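Local coordinates for conserved hypothetical protein NMB0706 (Neisseria meningitidis, PDB 1RV9), which is of unknown function but belongs to the YfiH-like family of multi-copper polyphenol oxidoreductases (laccases), and so is probably an enzyme, at residues Val28-Thr33 / Pro120-Asp125; Gly37-Gly42 / Arg64-Gln69; Pro74-Asn79 / Val87-Ala92. All coordinates share one frame; numbering follows the deposited sequence.

Interaction 1 (Val28-Thr33 / Pro120-Asp125); sequences VKTLIT and PVLFCD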
# COMPACT_ATOMS: atom_id res chain seq x y z
N VAL A 28 16.78 2.05 5.91
CA VAL A 28 15.39 1.78 5.58
C VAL A 28 15.32 1.66 4.07
O VAL A 28 15.52 2.64 3.35
CB VAL A 28 14.45 2.90 6.07
CG1 VAL A 28 13.04 2.68 5.51
CG2 VAL A 28 14.40 2.90 7.59
N LYS A 29 15.05 0.45 3.60
CA LYS A 29 14.98 0.17 2.18
C LYS A 29 13.54 -0.04 1.74
O LYS A 29 12.72 -0.56 2.50
CB LYS A 29 15.79 -1.09 1.86
CG LYS A 29 17.23 -1.04 2.31
CD LYS A 29 17.97 0.09 1.63
CE LYS A 29 19.44 0.08 2.01
NZ LYS A 29 20.18 1.16 1.30
N THR A 30 13.25 0.36 0.51
CA THR A 30 11.92 0.19 -0.04
C THR A 30 11.99 -0.32 -1.47
O THR A 30 12.98 -0.14 -2.18
CB THR A 30 11.10 1.51 -0.06
OG1 THR A 30 11.78 2.49 -0.86
CG2 THR A 30 10.91 2.05 1.35
N LEU A 31 10.92 -0.98 -1.89
CA LEU A 31 10.83 -1.48 -3.25
C LEU A 31 9.38 -1.31 -3.66
O LEU A 31 8.48 -1.91 -3.06
CB LEU A 31 11.22 -2.96 -3.33
CG LEU A 31 11.33 -3.51 -4.75
CD1 LEU A 31 12.53 -2.89 -5.44
CD2 LEU A 31 11.46 -5.03 -4.73
N ILE A 32 9.15 -0.45 -4.64
CA ILE A 32 7.82 -0.20 -5.17
C ILE A 32 7.85 -0.87 -6.53
O ILE A 32 8.40 -0.33 -7.48
CB ILE A 32 7.58 1.32 -5.34
CG1 ILE A 32 7.76 2.03 -4.00
CG2 ILE A 32 6.19 1.57 -5.92
CD1 ILE A 32 6.82 1.55 -2.90
N THR A 33 7.27 -2.06 -6.63
CA THR A 33 7.29 -2.77 -7.90
C THR A 33 6.32 -2.21 -8.92
O THR A 33 5.35 -1.54 -8.57
CB THR A 33 7.01 -4.29 -7.71
OG1 THR A 33 5.61 -4.49 -7.44
CG2 THR A 33 7.82 -4.84 -6.55
N PRO A 120 -1.23 1.99 -1.02
CA PRO A 120 -0.22 1.30 -0.21
C PRO A 120 0.45 2.40 0.62
O PRO A 120 0.76 3.46 0.09
CB PRO A 120 0.77 0.73 -1.24
CG PRO A 120 0.25 1.19 -2.61
CD PRO A 120 -0.69 2.33 -2.35
N VAL A 121 0.64 2.16 1.91
CA VAL A 121 1.30 3.16 2.74
C VAL A 121 2.46 2.51 3.49
O VAL A 121 2.29 1.50 4.17
CB VAL A 121 0.34 3.79 3.78
CG1 VAL A 121 1.07 4.89 4.57
CG2 VAL A 121 -0.87 4.37 3.07
N LEU A 122 3.66 3.08 3.34
CA LEU A 122 4.84 2.56 4.02
C LEU A 122 5.18 3.52 5.15
O LEU A 122 4.96 4.72 5.04
CB LEU A 122 6.02 2.47 3.06
CG LEU A 122 5.80 1.64 1.79
CD1 LEU A 122 7.09 1.63 0.98
CD2 LEU A 122 5.38 0.22 2.16
N PHE A 123 5.73 2.98 6.24
CA PHE A 123 6.10 3.78 7.41
C PHE A 123 7.50 3.45 7.92
O PHE A 123 7.96 2.32 7.78
CB PHE A 123 5.16 3.50 8.59
CG PHE A 123 3.72 3.85 8.35
CD1 PHE A 123 3.21 5.07 8.80
CD2 PHE A 123 2.86 2.94 7.76
CE1 PHE A 123 1.85 5.36 8.67
CE2 PHE A 123 1.50 3.22 7.63
CZ PHE A 123 0.99 4.43 8.08
N CYS A 124 8.15 4.43 8.53
CA CYS A 124 9.45 4.21 9.15
C CYS A 124 9.68 5.39 10.08
O CYS A 124 8.95 6.38 10.00
CB CYS A 124 10.58 4.12 8.11
SG CYS A 124 11.22 5.69 7.47
N ASP A 125 10.66 5.28 10.97
CA ASP A 125 10.98 6.39 11.85
C ASP A 125 12.30 6.99 11.38
O ASP A 125 13.06 6.34 10.66
CB ASP A 125 11.04 5.93 13.32
CG ASP A 125 12.11 4.89 13.58
OD1 ASP A 125 12.40 4.08 12.68
OD2 ASP A 125 12.65 4.87 14.71
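Val28, Thr30 and Ile32 meet Leu122 and Cys124 face to face between two beta sheets, an apolar contact in the buried interface between the two sheets of an alpha-beta-beta-alpha fold. The short strand axes run nearly antiparallel, at 170°, and come no closer than 9.0 Å, a separation that belongs to stacked sheets and not to neighbours within one sheet. Val28 and Thr30 point at the other strand, and Ile32 reaches it with its CD1 end.

At one end Val28 spreads both methyls over Cys124: CG1 lies 3.9 Å from Cys124 CB and CG2 of Val28 4.0 Å from the same CB. Held between its own backbone N and carbonyl carbon (chi1 81°), Cys124 SG also comes up beside Val28, 4.0 Å from Val28 CG1. Further along, one methyl of Leu122 does the work for its whole side chain. Its CD1 touches Thr30 CG2 at 3.9 Å, the two side chains crossing at a slant, and the same Leu122 CD1 meets Ile32 CD1, also at 3.9 Å, as those chains slide past each other in opposite senses. Thr30 offers this interface its methyl, while its OG1 is hydrogen-bonded to Ala20 N.

Strand 28-33 lies between strands 17-18 and 248-254 of its sheet, with backbone bonds from Ile32 to Leu18 and from Leu31 to Leu251. Strand 119-125 sits between 131-136 and 160-164 in the second sheet, where Phe123 turns away from this interface and packs under helix 145-153 against Thr149, Ile150 and Met153.

Interaction 2 (Gly37-Gly42 / Arg64-Gln69); sequences GGVSQG and REIVQQ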
# COMPACT_ATOMS: atom_id res chain seq x y z
N GLY A 37 8.79 -6.72 -15.53
CA GLY A 37 9.87 -7.53 -15.01
C GLY A 37 9.49 -8.94 -14.60
O GLY A 37 10.32 -9.67 -14.06
N GLY A 38 8.25 -9.34 -14.87
CA GLY A 38 7.80 -10.66 -14.49
C GLY A 38 7.61 -11.65 -15.63
O GLY A 38 8.07 -11.41 -16.75
N VAL A 39 6.92 -12.75 -15.34
CA VAL A 39 6.69 -13.79 -16.34
C VAL A 39 5.22 -14.03 -16.67
O VAL A 39 4.90 -14.89 -17.49
CB VAL A 39 7.29 -15.14 -15.89
CG1 VAL A 39 8.78 -14.99 -15.63
CG2 VAL A 39 6.58 -15.65 -14.64
N SER A 40 4.32 -13.27 -16.05
CA SER A 40 2.89 -13.44 -16.32
C SER A 40 2.51 -12.84 -17.66
O SER A 40 3.20 -11.98 -18.20
CB SER A 40 2.06 -12.81 -15.20
OG SER A 40 2.28 -13.49 -13.98
N GLN A 41 1.37 -13.28 -18.20
CA GLN A 41 0.91 -12.83 -19.51
C GLN A 41 -0.53 -12.32 -19.50
O GLN A 41 -1.23 -12.41 -18.50
CB GLN A 41 1.00 -13.97 -20.51
CG GLN A 41 0.10 -15.14 -20.14
CD GLN A 41 0.28 -16.34 -21.04
OE1 GLN A 41 -0.31 -16.43 -22.12
NE2 GLN A 41 1.11 -17.28 -20.61
N GLY A 42 -0.95 -11.80 -20.65
CA GLY A 42 -2.31 -11.31 -20.79
C GLY A 42 -2.67 -10.20 -19.84
O GLY A 42 -1.94 -9.22 -19.70
N ARG A 64 7.29 -13.77 -7.55
CA ARG A 64 7.66 -13.51 -6.16
C ARG A 64 9.13 -13.84 -5.94
O ARG A 64 9.80 -13.23 -5.11
CB ARG A 64 6.76 -14.30 -5.20
CG ARG A 64 5.34 -13.76 -5.15
CD ARG A 64 4.51 -14.44 -4.09
NE ARG A 64 3.21 -13.80 -3.91
CZ ARG A 64 2.35 -14.10 -2.94
NH1 ARG A 64 2.67 -15.04 -2.06
NH2 ARG A 64 1.19 -13.47 -2.84
N GLU A 65 9.64 -14.82 -6.69
CA GLU A 65 11.04 -15.19 -6.59
C GLU A 65 11.89 -14.04 -7.11
O GLU A 65 12.93 -13.70 -6.53
CB GLU A 65 11.33 -16.42 -7.43
CG GLU A 65 11.00 -17.72 -6.75
CD GLU A 65 11.34 -18.90 -7.61
OE1 GLU A 65 12.38 -18.87 -8.29
OE2 GLU A 65 10.56 -19.88 -7.59
N ILE A 66 11.45 -13.45 -8.21
CA ILE A 66 12.15 -12.33 -8.82
C ILE A 66 12.23 -11.18 -7.82
O ILE A 66 13.27 -10.52 -7.69
CB ILE A 66 11.42 -11.85 -10.10
CG1 ILE A 66 11.54 -12.92 -11.19
CG2 ILE A 66 12.02 -10.54 -10.59
CD1 ILE A 66 10.74 -12.61 -12.44
N VAL A 67 11.15 -10.95 -7.09
CA VAL A 67 11.12 -9.89 -6.10
C VAL A 67 12.03 -10.22 -4.92
O VAL A 67 12.76 -9.36 -4.44
CB VAL A 67 9.68 -9.62 -5.60
CG1 VAL A 67 9.71 -8.74 -4.35
CG2 VAL A 67 8.88 -8.93 -6.69
N GLN A 68 11.98 -11.47 -4.46
CA GLN A 68 12.81 -11.86 -3.33
C GLN A 68 14.29 -11.66 -3.66
O GLN A 68 15.07 -11.24 -2.80
CB GLN A 68 12.57 -13.32 -2.95
CG GLN A 68 13.17 -13.71 -1.61
CD GLN A 68 12.93 -15.16 -1.26
OE1 GLN A 68 13.59 -16.06 -1.78
NE2 GLN A 68 11.96 -15.39 -0.38
N GLN A 69 14.67 -11.97 -4.90
CA GLN A 69 16.05 -11.79 -5.34
C GLN A 69 16.46 -10.34 -5.17
O GLN A 69 17.60 -10.05 -4.80
CB GLN A 69 16.19 -12.19 -6.81
CG GLN A 69 16.04 -13.68 -7.08
CD GLN A 69 17.08 -14.50 -6.35
OE1 GLN A 69 18.28 -14.32 -6.55
NE2 GLN A 69 16.62 -15.42 -5.51
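The backbone of Gly37-Gly42 passes beside helix 57-71 as irregular loop, nearest at Gly38, whose CA lies 7.3 Å from Ile66 CA. One side chain, Ile66, carries the contact from the helix side. Its CG1 branch stands beside its own backbone N (chi1 -68°) and continues extended through chi2 of 174°, which carries the terminal methyl out to the loop. There Ile66 CD1 lies 3.4 Å from Gly37 O, a close van der Waals approach of a methyl to a carbonyl oxygen, and CG2 of Ile66 stands 4.0 Å from that same oxygen. Ile66 CD1 also rests against Gly38 CA at 4.1 Å, and Val39 CG1 makes a looser apolar approach to it, at 4.4 Å. Gly37 has a positive phi of 101° and takes a conformation in which a beta carbon would collide with the preceding carbonyl.

Polar bonds beside this patch tie the loop to the helix: Asn63 accepts Val39 N through OD1 and bonds Ser40 OG through ND2, while Gly38 N reaches Ser46 OG within the loop itself. The result is a partly exposed loop-on-helix packing at the edge of the fold, where a glycine-rich connection between strand 28-33 and helix 57-71 doubles back over that helix.

Interaction 3 (Pro74-Asn79 / Val87-Ala92); sequences PVAYLN and VNAAEA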
# COMPACT_ATOMS: atom_id res chain seq x y z
N PRO A 74 13.05 -12.70 3.20
CA PRO A 74 11.74 -13.27 2.92
C PRO A 74 10.73 -12.12 2.98
O PRO A 74 10.91 -11.17 3.75
CB PRO A 74 11.55 -14.30 4.04
CG PRO A 74 12.41 -13.75 5.16
CD PRO A 74 13.63 -13.27 4.42
N VAL A 75 9.68 -12.20 2.17
CA VAL A 75 8.66 -11.16 2.10
C VAL A 75 7.36 -11.65 2.75
O VAL A 75 6.83 -12.70 2.38
CB VAL A 75 8.38 -10.78 0.64
CG1 VAL A 75 7.35 -9.67 0.56
CG2 VAL A 75 9.68 -10.34 -0.03
N ALA A 76 6.85 -10.88 3.71
CA ALA A 76 5.63 -11.26 4.41
C ALA A 76 4.33 -10.91 3.69
O ALA A 76 3.60 -10.00 4.11
CB ALA A 76 5.63 -10.65 5.81
N TYR A 77 4.03 -11.63 2.61
CA TYR A 77 2.79 -11.42 1.87
C TYR A 77 1.64 -11.81 2.80
O TYR A 77 1.70 -12.82 3.50
CB TYR A 77 2.77 -12.29 0.61
CG TYR A 77 3.78 -11.88 -0.42
CD1 TYR A 77 3.62 -10.71 -1.17
CD2 TYR A 77 4.93 -12.64 -0.64
CE1 TYR A 77 4.57 -10.31 -2.10
CE2 TYR A 77 5.89 -12.25 -1.57
CZ TYR A 77 5.71 -11.08 -2.29
OH TYR A 77 6.65 -10.67 -3.21
N LEU A 78 0.58 -11.00 2.79
CA LEU A 78 -0.57 -11.26 3.65
C LEU A 78 -1.80 -11.64 2.84
O LEU A 78 -1.89 -11.34 1.65
CB LEU A 78 -0.92 -10.01 4.45
CG LEU A 78 0.19 -9.25 5.19
CD1 LEU A 78 -0.37 -7.92 5.69
CD2 LEU A 78 0.72 -10.09 6.35
N ASN A 79 -2.75 -12.30 3.49
CA ASN A 79 -4.00 -12.60 2.82
C ASN A 79 -4.83 -11.38 3.20
O ASN A 79 -5.49 -11.35 4.24
CB ASN A 79 -4.66 -13.87 3.37
CG ASN A 79 -6.00 -14.13 2.71
OD1 ASN A 79 -6.14 -14.00 1.50
ND2 ASN A 79 -7.00 -14.50 3.51
N VAL A 87 -0.26 -7.17 11.84
CA VAL A 87 0.48 -8.29 12.39
C VAL A 87 1.97 -7.99 12.38
O VAL A 87 2.42 -7.04 11.74
CB VAL A 87 0.26 -9.58 11.58
CG1 VAL A 87 -1.21 -9.97 11.60
CG2 VAL A 87 0.75 -9.40 10.15
N ASN A 88 2.74 -8.80 13.11
CA ASN A 88 4.19 -8.63 13.11
C ASN A 88 4.65 -9.40 11.88
O ASN A 88 4.38 -10.60 11.75
CB ASN A 88 4.82 -9.24 14.37
CG ASN A 88 4.60 -8.38 15.59
OD1 ASN A 88 4.60 -7.15 15.52
ND2 ASN A 88 4.43 -9.02 16.75
N ALA A 89 5.34 -8.72 10.96
CA ALA A 89 5.79 -9.36 9.73
C ALA A 89 6.63 -10.60 9.98
O ALA A 89 6.51 -11.58 9.24
CB ALA A 89 6.57 -8.36 8.88
N ALA A 90 7.46 -10.56 11.01
CA ALA A 90 8.32 -11.69 11.34
C ALA A 90 7.53 -12.94 11.72
O ALA A 90 8.04 -14.06 11.63
CB ALA A 90 9.28 -11.31 12.47
N GLU A 91 6.28 -12.75 12.15
CA GLU A 91 5.43 -13.87 12.55
C GLU A 91 4.46 -14.28 11.44
O GLU A 91 3.78 -15.30 11.55
CB GLU A 91 4.62 -13.51 13.79
CG GLU A 91 5.43 -13.09 15.00
CD GLU A 91 4.55 -12.77 16.20
OE1 GLU A 91 3.68 -11.89 16.08
OE2 GLU A 91 4.74 -13.41 17.26
N ALA A 92 4.40 -13.48 10.38
CA ALA A 92 3.49 -13.76 9.27
C ALA A 92 4.04 -14.70 8.20
O ALA A 92 3.36 -14.98 7.21
CB ALA A 92 3.08 -12.43 8.62
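Leu78 reaches Val87 and Ala92 because its CG stands beside the backbone N, anti to the carbonyl carbon (chi1 -48°), while chi2 of 170° sends CD1 straight on and leaves CD2 as the side branch, the one turned to Val87 and Ala92. In Val87, chi1 of -61° sets CG1 anti to the carbonyl carbon, which leaves CG2 between N and that carbon, and this Val87 CG2 meets Leu78 CD2 at 3.9 Å. The two side chains run alongside each other, pointing opposite ways. The same CD2 of Leu78 lies 4.0 Å from Ala92 CB, so one leucine methyl bridges the start and end of Val87-Ala92.

Ala76 fills the other half of the contact. It is the centre of an inverse gamma turn, with a weak bond from Tyr77 N to Val75 O, and its CB is directed at the opposite segment. There Ala76 CB touches Ala89 O at 3.7 Å and Ala89 CB at 3.9 Å, with Ala92 CB slightly farther away. The two CA atoms of Ala76 and Ala89 are just 5.7 Å apart, an approach that small side chains permit.

Val87-Ala92 leaves its strand and coils into a turn held by backbone bonds from Glu91 N to Asn88 O and from Ala92 N to Ala89 O. The coil presents Ala89 and Ala92 to the same alanine. On its exposed outer side Asn88 ND2 donates to Glu91 OE1 over 3.0 Å, meeting the oxygen from above the carboxylate plane.

Backbone bonds from Ala76 to Ala110 and from Val87 to Ala101 fix each segment to the edge of its own sheet, and the apolar contact brings the two edges together. Across the interface the chemistry is mostly methyl against methyl, with one methyl against a backbone carbonyl oxygen, consistent with close fit and exclusion of water, while the polar pairing stays within the outer turn.

In the fold
Interactions 1 and 3 are buried and both join the same two sheets: interaction 1 in their interior, through strands 28-33 and 119-125, interaction 3 at their edges, through 75-76 and 86-88. Their centres are 14 Å apart and they do not touch. Interaction 2 lies at the surface, its centre 19 Å from that of each, yet its helix packs against both: Val67 meets Leu31 and Thr33 of interaction 1, and also Tyr77 of interaction 3, which forms a cation-pi pair with Arg64. All three are apolar, but larger side chains fill the interior, alanines allow a closer approach at the sheet edge, and at the surface one isoleucine meets loop backbone.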